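Periphilin-1 (Homo sapiens, PDB 6SWG) is a component of the HUSH complex and probably contributes to epigenetic silencing of transposable elements and other foreign or repetitive DNA. Local coordinates at residues Ser30-Lys33 / Glu34-Val38; Gln37-Arg40 / Gln41-Thr45; Arg78-Glu81 / Glu82-Phe86. All blocks are in the same frame, centred on the assembly; numbering follows the deposited sequence.

Interaction 1. Residues Ser30-Lys33 / Glu34-Val38; sequences SKTK and EIEQV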
# COMPACT_ATOMS: atom_id res chain seq x y z
N SER B 30 5.98 7.20 -23.98
CA SER B 30 4.83 7.12 -23.09
C SER B 30 4.93 5.89 -22.20
O SER B 30 4.62 5.97 -21.01
CB SER B 30 3.53 7.08 -23.87
OG SER B 30 3.25 8.35 -24.35
N LYS B 31 5.34 4.74 -22.77
CA LYS B 31 5.49 3.54 -21.96
C LYS B 31 6.52 3.76 -20.87
O LYS B 31 6.32 3.35 -19.72
CB LYS B 31 5.94 2.35 -22.82
CG LYS B 31 5.85 0.98 -22.13
CD LYS B 31 4.44 0.65 -21.63
CE LYS B 31 4.42 -0.61 -20.77
NZ LYS B 31 3.03 -0.98 -20.37
N THR B 32 7.57 4.48 -21.19
CA THR B 32 8.58 4.77 -20.21
C THR B 32 8.01 5.66 -19.13
O THR B 32 8.22 5.40 -17.93
CB THR B 32 9.77 5.45 -20.91
OG1 THR B 32 10.36 4.55 -21.89
CG2 THR B 32 10.79 5.84 -19.90
N LYS B 33 7.24 6.66 -19.52
CA LYS B 33 6.68 7.55 -18.51
C LYS B 33 5.74 6.79 -17.57
O LYS B 33 5.80 6.96 -16.34
CB LYS B 33 5.99 8.72 -19.19
CG LYS B 33 5.34 9.64 -18.21
CD LYS B 33 4.73 10.85 -18.93
CE LYS B 33 4.07 11.87 -17.97
NZ LYS B 33 3.71 13.15 -18.76
N GLU B 34 4.90 5.92 -18.13
CA GLU B 34 3.98 5.13 -17.31
C GLU B 34 4.74 4.23 -16.33
O GLU B 34 4.41 4.18 -15.13
CB GLU B 34 3.07 4.32 -18.21
CG GLU B 34 2.26 3.25 -17.51
CD GLU B 34 1.70 2.23 -18.54
OE1 GLU B 34 2.50 1.49 -19.17
OE2 GLU B 34 0.47 2.18 -18.73
N ILE B 35 5.77 3.53 -16.81
CA ILE B 35 6.54 2.67 -15.92
C ILE B 35 7.15 3.50 -14.80
O ILE B 35 7.22 3.07 -13.66
CB ILE B 35 7.63 1.92 -16.71
CG1 ILE B 35 7.04 0.91 -17.70
CG2 ILE B 35 8.71 1.30 -15.79
CD1 ILE B 35 8.15 0.43 -18.74
N GLU B 36 7.65 4.70 -15.13
CA GLU B 36 8.28 5.48 -14.08
C GLU B 36 7.24 5.94 -13.06
O GLU B 36 7.49 5.93 -11.87
CB GLU B 36 9.06 6.64 -14.70
CG GLU B 36 10.20 6.12 -15.58
CD GLU B 36 11.07 7.21 -16.26
OE1 GLU B 36 12.26 6.94 -16.49
OE2 GLU B 36 10.55 8.28 -16.65
N GLN B 37 6.04 6.28 -13.50
CA GLN B 37 5.05 6.68 -12.52
C GLN B 37 4.73 5.52 -11.59
O GLN B 37 4.69 5.65 -10.35
CB GLN B 37 3.78 7.17 -13.22
CG GLN B 37 4.04 8.43 -13.94
CD GLN B 37 2.87 8.88 -14.80
OE1 GLN B 37 1.98 8.08 -15.16
NE2 GLN B 37 2.87 10.16 -15.16
N VAL B 38 4.52 4.35 -12.17
CA VAL B 38 4.21 3.20 -11.34
C VAL B 38 5.37 2.95 -10.37
O VAL B 38 5.16 2.73 -9.18
CB VAL B 38 3.90 1.97 -12.19
CG1 VAL B 38 3.79 0.77 -11.30
CG2 VAL B 38 2.60 2.21 -12.99
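An i to i+3 salt bridge between K31 and E34, set on one turn of the long helix 23-56, is the main side-chain link here. K31 NZ lies 2.8 Å from E34 OE1 and meets that oxygen on its syn side, 17° out of the carboxylate plane. The lysine chain reaches it through a single bend, at chi2 (57°), with the torsions beyond extended, while E34 stays extended and brings OE1 across its path. The same lysine shaft serves an apolar neighbour, since K31 CG is 4.1 Å from I35 CD1.

One residue on, T32 and E36 lie side by side and point the same way, with T32 CG2 3.9 Å from E36 OE1. The polar branch of T32 is engaged one turn back, where OG1 bonds to the carbonyl of I28. K33 and Q37 make a looser pair, in which K33 CE comes within 3.5 Å of Q37 NE2. Under the side chains run regular i to i+4 backbone bonds, such as E34 N to S30 O at 2.9 Å.

Across the hairpin, helix 61-93 packs against this turn: K31 touches F86 and forms a weak, long ion pair with E82, T32 leans on L83, and I35 rests on C79 and L83, while T32, I35 and E36 also pack against the chain of another protein.

Interaction 2. Residues Gln37-Arg40 / Gln41-Thr45; sequences QVYR and QDCET
Y39 and C43, one turn apart on helix 23-56 of a two-helix hairpin, form a Cys sulfur-aromatic contact. C43 SG sits over one face of the tyrosine ring, displaced toward its rim on the side of CZ and OH. Its distance from the ring centroid is 3.5 Å, along a line 21° off the ring normal. The torsions explain the meeting: the Y39 ring leaves with CG trans to the backbone N (chi1 -176°), which lays it along the helix with one face turned to the sulfur, whereas C43 SG lies trans to its own carbonyl carbon and is thereby directed back toward the preceding turn. The far end of the ring is fixed elsewhere, because Y39 OH is hydrogen-bonded to the carbonyl oxygen of L72 on helix 61-93, where Y39 also packs on I75 and C79. Replacing Y39 by an alanine would remove the ring and would probably leave the C43 sulfur without its aromatic partner and the L72 carbonyl without this donor. C43 in turn rests on L72, and Y39 and C43 also pack against apolar side chains of another protein.

R40 and E44 carry the polar half of the contact. R40 NE is 3.5 Å from E44 OE2, a long salt bridge in which the oxygen approaches obliquely and the guanidinium and carboxylate planes stand 83° apart. The R40 stem also lies against the same acid, with CG 3.9 Å from OE2 of E44.

Four i to i+4 backbone bonds run through the stretch, among them C43 N to Y39 O at 2.8 Å. Further on, Q41 O accepts twice from T45, whose N lies 2.9 Å away and whose OG1, at 3.2 Å, arrives from the opposite face of the carbonyl plane.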
# COMPACT_ATOMS: atom_id res chain seq x y z
N GLN B 37 6.04 6.28 -13.50
CA GLN B 37 5.05 6.68 -12.52
C GLN B 37 4.73 5.52 -11.59
O GLN B 37 4.69 5.65 -10.35
CB GLN B 37 3.78 7.17 -13.22
CG GLN B 37 4.04 8.43 -13.94
CD GLN B 37 2.87 8.88 -14.80
OE1 GLN B 37 1.98 8.08 -15.16
NE2 GLN B 37 2.87 10.16 -15.16
N VAL B 38 4.52 4.35 -12.17
CA VAL B 38 4.21 3.20 -11.34
C VAL B 38 5.37 2.95 -10.37
O VAL B 38 5.16 2.73 -9.18
CB VAL B 38 3.90 1.97 -12.19
CG1 VAL B 38 3.79 0.77 -11.30
CG2 VAL B 38 2.60 2.21 -12.99
N TYR B 39 6.61 3.05 -10.86
CA TYR B 39 7.71 2.75 -9.97
C TYR B 39 7.76 3.77 -8.85
O TYR B 39 8.04 3.40 -7.70
CB TYR B 39 9.03 2.69 -10.75
CG TYR B 39 10.22 2.28 -9.92
CD1 TYR B 39 10.25 1.03 -9.27
CD2 TYR B 39 11.31 3.11 -9.80
CE1 TYR B 39 11.33 0.65 -8.45
CE2 TYR B 39 12.43 2.73 -9.05
CZ TYR B 39 12.41 1.50 -8.39
OH TYR B 39 13.50 1.16 -7.63
N ARG B 40 7.51 5.05 -9.16
CA ARG B 40 7.61 6.08 -8.14
C ARG B 40 6.59 5.83 -7.05
O ARG B 40 6.89 5.93 -5.86
CB ARG B 40 7.42 7.47 -8.75
CG ARG B 40 7.48 8.61 -7.74
CD ARG B 40 7.35 10.00 -8.40
NE ARG B 40 8.11 10.99 -7.64
CZ ARG B 40 9.29 11.49 -8.00
NH1 ARG B 40 9.86 11.13 -9.14
NH2 ARG B 40 9.89 12.37 -7.23
N GLN B 41 5.38 5.50 -7.47
CA GLN B 41 4.32 5.10 -6.55
C GLN B 41 4.76 3.96 -5.64
O GLN B 41 4.58 4.02 -4.42
CB GLN B 41 3.13 4.67 -7.39
CG GLN B 41 1.93 4.13 -6.64
CD GLN B 41 1.09 5.23 -6.06
OE1 GLN B 41 1.46 6.42 -6.15
NE2 GLN B 41 -0.07 4.87 -5.49
N ASP B 42 5.34 2.90 -6.22
CA ASP B 42 5.77 1.78 -5.39
C ASP B 42 6.88 2.18 -4.43
O ASP B 42 6.84 1.81 -3.25
CB ASP B 42 6.21 0.62 -6.27
CG ASP B 42 5.08 0.08 -7.16
OD1 ASP B 42 3.85 0.33 -6.92
OD2 ASP B 42 5.47 -0.62 -8.12
N CYS B 43 7.84 2.98 -4.89
CA CYS B 43 8.91 3.36 -3.97
C CYS B 43 8.33 4.16 -2.80
O CYS B 43 8.60 3.86 -1.63
CB CYS B 43 10.00 4.15 -4.71
SG CYS B 43 11.02 3.12 -5.87
N GLU B 44 7.50 5.17 -3.10
CA GLU B 44 6.94 5.98 -2.02
C GLU B 44 6.08 5.13 -1.08
O GLU B 44 6.16 5.28 0.14
CB GLU B 44 6.17 7.17 -2.61
CG GLU B 44 7.13 8.25 -3.14
CD GLU B 44 6.47 9.31 -4.03
OE1 GLU B 44 5.33 9.08 -4.49
OE2 GLU B 44 7.09 10.36 -4.30
N THR B 45 5.32 4.18 -1.60
CA THR B 45 4.54 3.33 -0.70
C THR B 45 5.45 2.47 0.19
O THR B 45 5.28 2.44 1.41
CB THR B 45 3.58 2.50 -1.53
OG1 THR B 45 2.56 3.36 -2.06
CG2 THR B 45 2.94 1.38 -0.68

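Interaction 3. Residues Arg78-Glu81 / Glu82-Phe86; sequences RCVE and ELKHF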
# COMPACT_ATOMS: atom_id res chain seq x y z
N ARG B 78 12.60 -5.22 -12.76
CA ARG B 78 11.42 -5.64 -13.50
C ARG B 78 10.90 -4.52 -14.39
O ARG B 78 10.46 -4.77 -15.52
CB ARG B 78 10.32 -6.16 -12.57
CG ARG B 78 10.67 -7.53 -11.98
CD ARG B 78 9.57 -8.08 -11.10
NE ARG B 78 9.96 -9.29 -10.40
CZ ARG B 78 9.26 -9.84 -9.41
NH1 ARG B 78 8.13 -9.28 -9.01
NH2 ARG B 78 9.69 -10.95 -8.82
N CYS B 79 10.96 -3.28 -13.89
CA CYS B 79 10.62 -2.13 -14.72
C CYS B 79 11.48 -2.11 -15.98
O CYS B 79 10.96 -2.06 -17.10
CB CYS B 79 10.79 -0.85 -13.88
SG CYS B 79 9.44 -0.78 -12.66
N VAL B 80 12.79 -2.25 -15.80
CA VAL B 80 13.67 -2.30 -16.94
C VAL B 80 13.24 -3.42 -17.89
O VAL B 80 13.04 -3.19 -19.11
CB VAL B 80 15.12 -2.49 -16.48
CG1 VAL B 80 16.05 -2.72 -17.69
CG2 VAL B 80 15.52 -1.32 -15.53
N GLU B 81 13.00 -4.64 -17.33
CA GLU B 81 12.60 -5.74 -18.20
C GLU B 81 11.30 -5.39 -18.92
O GLU B 81 11.17 -5.66 -20.12
CB GLU B 81 12.42 -7.04 -17.45
CG GLU B 81 12.87 -8.19 -18.36
CD GLU B 81 11.87 -8.49 -19.52
OE1 GLU B 81 10.66 -8.64 -19.20
OE2 GLU B 81 12.28 -8.53 -20.75
N GLU B 82 10.37 -4.75 -18.22
CA GLU B 82 9.07 -4.42 -18.81
C GLU B 82 9.26 -3.58 -20.05
O GLU B 82 8.77 -3.93 -21.13
CB GLU B 82 8.24 -3.67 -17.78
CG GLU B 82 6.94 -3.21 -18.35
CD GLU B 82 5.93 -2.74 -17.29
OE1 GLU B 82 6.29 -2.70 -16.10
OE2 GLU B 82 4.75 -2.50 -17.68
N LEU B 83 10.13 -2.55 -19.96
CA LEU B 83 10.32 -1.66 -21.09
C LEU B 83 10.95 -2.42 -22.26
O LEU B 83 10.50 -2.29 -23.42
CB LEU B 83 11.19 -0.47 -20.69
CG LEU B 83 11.43 0.49 -21.86
CD1 LEU B 83 10.17 1.07 -22.41
CD2 LEU B 83 12.36 1.63 -21.42
N LYS B 84 11.92 -3.29 -21.96
CA LYS B 84 12.52 -4.07 -23.05
C LYS B 84 11.47 -4.96 -23.70
O LYS B 84 11.31 -4.95 -24.93
CB LYS B 84 13.69 -4.91 -22.57
CG LYS B 84 14.86 -4.07 -22.18
CD LYS B 84 16.01 -4.96 -21.69
CE LYS B 84 17.19 -4.11 -21.24
NZ LYS B 84 18.45 -4.86 -20.89
N HIS B 85 10.64 -5.60 -22.88
CA HIS B 85 9.56 -6.41 -23.43
C HIS B 85 8.72 -5.61 -24.40
O HIS B 85 8.51 -6.03 -25.54
CB HIS B 85 8.68 -6.99 -22.34
CG HIS B 85 7.91 -8.16 -22.82
ND1 HIS B 85 6.54 -8.15 -22.92
CD2 HIS B 85 8.32 -9.36 -23.29
CE1 HIS B 85 6.13 -9.31 -23.41
NE2 HIS B 85 7.19 -10.06 -23.63
N PHE B 86 8.35 -4.38 -24.00
CA PHE B 86 7.51 -3.55 -24.83
C PHE B 86 8.19 -3.27 -26.15
O PHE B 86 7.69 -3.66 -27.21
CB PHE B 86 7.22 -2.25 -24.10
CG PHE B 86 6.40 -1.29 -24.87
CD1 PHE B 86 6.99 -0.40 -25.74
CD2 PHE B 86 5.03 -1.25 -24.71
CE1 PHE B 86 6.24 0.50 -26.43
CE2 PHE B 86 4.26 -0.35 -25.41
CZ PHE B 86 4.88 0.54 -26.27
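E81 and H85 meet first through the backbone: H85 N donates to E81 O over 2.8 Å, in a nearly straight bond of 169°. Three more i to i+4 bonds fill the turn. The R78 carbonyl takes E82 N at 2.7 Å, C79 O takes L83 N, and V80 O takes K84 N at 3.1 Å, so each carbonyl from R78 to E81 has an amide of its own. One step further on, E82 O receives the amide of F86.

Among the side chains the pairing is of another kind. E81 bends at chi2 (-73°), and its carboxylate leans forward onto the next turn, with OE1 4.1 Å from H85 CB. The carboxylate and imidazole planes are turned 63° apart, and the two groups do not touch, E81 OE1 and H85 ND1 being 5.6 Å apart; were the histidine protonated, the acid could still favour it only from a distance. The guanidinium of R78 finds its mate a turn back, in a salt bridge of NH2 to E74 OE2. For E82 OE2 the partner is K31, long and weak.

Residues 78-86 lie in the C-terminal half of helix 61-93, the second arm of an antiparallel helical hairpin. C79 and L83 face the first arm. V80 and K84 lie side by side, pointing the same way, with V80 CG1 4.0 Å from K84 CE. The lysine chain is extended beyond CG, which brings its CE up to the valine methyl; both residues also pack on apolar side chains of another protein.

Interactions 1 and 2 follow one another on helix 23-56, sharing Q37 and V38, with centres 11 Å apart. Interaction 3 comes later in the chain, on helix 61-93, after the turn of the hairpin. Its centre lies 11 Å from interaction 1 and 16 Å from interaction 2. Among these contacts the two arms come closest between interactions 1 and 3, where I35 CG2 is 3.5 Å from C79 CB, and K31 CG is equally near F86 CD2. Interaction 2 reaches the same cysteine, with Y39 CD1 3.9 Å from C79 SG. All three contribute residues that pack on another protein, consistent with a helical hairpin serving as a scaffold for complex assembly.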